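Local coordinates for protein glucanase (Clostridium thermocellum, PDB 5GXX) that probably hydrolyses beta-1,4-glucosidic bonds inside cellulose chains, as a family 9 endoglucanase of the cellulosome, at residues Y338-N343 / A416-A421. The protein carries 1 engineered substitution. Numbering follows the deposited sequence.
Sequences YALGSN and AGFVGA
Phe418 reaches from helix 412-429 to the last turn of helix 322-340, where its ring meets Leu340 and Ala339. CZ, the far corner of the ring, lies 3.9 Å from Leu340 CD2, and this methyl sits at the ring edge, in its plane. Ala339 CB stands obliquely to the ring, 4.4 Å from Phe418 CE1, a looser touch. No hydrogen bond spans the two segments; they illustrate how, between residues 338-340 and 416-421, one aromatic side chain can bridge backbones whose nearest CA atoms, of Ala339 and Phe418, are 9.5 Å apart. The CB of Phe418 already points toward the other segment, and with CG anti to the backbone N (chi1 -178°) the ring continues in that direction. Both helices belong to the largely helical catalytic module, an (alpha/alpha)6 barrel in family 9 glycoside hydrolases, and the contact is buried within it. Around the ring, Ile336 of helix 322-340 and Val350 of a loop add further apolar contacts, while Tyr7 of helix 7-20 packs on Leu340. Ala421 touches Ile336 as well, so the two helices also meet there. Just beyond the touching residues, helix 322-340 ends in a Schellman motif: Gly341 adopts a positive phi of 146°, a backbone conformation that glycine accommodates readily. The carbonyl O of Tyr338 is gripped twice, by Gly341 N and by Asn343 ND2. The second of these bonds, Asn343 ND2 to Tyr338 O, is 2.9 Å long and lies in the carbonyl plane. The same turn brings Asn343 CB over the centre of the Tyr338 ring, 3.4 Å above its plane. At the other end of that tyrosine, OH is hydrogen-bonded to Asp396 OD1, while Asn343 ND2 also bonds to the carbonyl O of Arg347.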
# COMPACT_ATOMS: atom_id res chain seq x y z
N TYR A 338 -34.30 -32.33 23.09
CA TYR A 338 -32.93 -31.90 23.34
C TYR A 338 -32.61 -30.65 22.53
O TYR A 338 -32.12 -29.66 23.05
CB TYR A 338 -31.92 -33.01 23.04
CG TYR A 338 -30.50 -32.66 23.43
CD1 TYR A 338 -29.79 -31.69 22.74
CD2 TYR A 338 -29.87 -33.27 24.52
CE1 TYR A 338 -28.49 -31.35 23.09
CE2 TYR A 338 -28.57 -32.93 24.87
CZ TYR A 338 -27.87 -32.00 24.13
OH TYR A 338 -26.60 -31.59 24.47
N ALA A 339 -32.94 -30.68 21.24
CA ALA A 339 -32.69 -29.52 20.37
C ALA A 339 -33.42 -28.24 20.80
O ALA A 339 -32.94 -27.13 20.57
CB ALA A 339 -33.08 -29.88 18.94
N LEU A 340 -34.58 -28.40 21.44
CA LEU A 340 -35.42 -27.26 21.84
C LEU A 340 -35.13 -26.75 23.24
O LEU A 340 -35.58 -25.65 23.59
CB LEU A 340 -36.90 -27.62 21.70
CG LEU A 340 -37.42 -28.03 20.32
CD1 LEU A 340 -38.92 -28.29 20.29
CD2 LEU A 340 -37.09 -27.00 19.23
N GLY A 341 -34.39 -27.52 24.03
CA GLY A 341 -33.95 -27.06 25.34
C GLY A 341 -33.85 -28.08 26.45
O GLY A 341 -33.49 -27.71 27.57
N SER A 342 -34.15 -29.34 26.16
CA SER A 342 -34.03 -30.41 27.16
C SER A 342 -32.62 -30.98 27.19
O SER A 342 -32.36 -32.08 26.70
CB SER A 342 -35.05 -31.52 26.92
OG SER A 342 -36.36 -30.99 27.04
N ASN A 343 -31.72 -30.19 27.77
CA ASN A 343 -30.30 -30.50 27.72
C ASN A 343 -29.63 -29.87 28.94
O ASN A 343 -30.32 -29.22 29.73
CB ASN A 343 -29.74 -30.02 26.37
CG ASN A 343 -29.94 -28.54 26.15
OD1 ASN A 343 -29.53 -27.72 26.97
ND2 ASN A 343 -30.56 -28.18 25.03
N ALA A 416 -34.21 -29.90 7.55
CA ALA A 416 -35.19 -30.59 6.71
C ALA A 416 -35.93 -31.71 7.43
O ALA A 416 -37.17 -31.69 7.52
CB ALA A 416 -34.55 -31.08 5.43
N GLY A 417 -35.20 -32.68 7.97
CA GLY A 417 -35.85 -33.74 8.76
C GLY A 417 -36.48 -33.16 10.02
O GLY A 417 -37.53 -33.62 10.48
N PHE A 418 -35.82 -32.15 10.59
CA PHE A 418 -36.33 -31.42 11.77
C PHE A 418 -37.75 -30.88 11.59
O PHE A 418 -38.62 -31.05 12.44
CB PHE A 418 -35.31 -30.34 12.11
CG PHE A 418 -35.61 -29.50 13.32
CD1 PHE A 418 -35.83 -30.10 14.56
CD2 PHE A 418 -35.53 -28.11 13.23
CE1 PHE A 418 -36.02 -29.32 15.68
CE2 PHE A 418 -35.72 -27.33 14.35
CZ PHE A 418 -35.98 -27.94 15.56
N VAL A 419 -38.00 -30.18 10.48
CA VAL A 419 -39.36 -29.87 10.08
C VAL A 419 -40.32 -31.06 10.12
O VAL A 419 -41.41 -30.93 10.67
CB VAL A 419 -39.38 -29.17 8.70
CG1 VAL A 419 -40.82 -29.09 8.16
CG2 VAL A 419 -38.78 -27.78 8.83
N GLY A 420 -39.95 -32.21 9.57
CA GLY A 420 -40.85 -33.37 9.57
C GLY A 420 -41.16 -33.83 10.99
O GLY A 420 -42.31 -34.10 11.34
N ALA A 421 -40.15 -33.90 11.84
CA ALA A 421 -40.37 -34.24 13.24
C ALA A 421 -41.22 -33.23 14.03
O ALA A 421 -42.07 -33.63 14.84
CB ALA A 421 -39.03 -34.50 13.90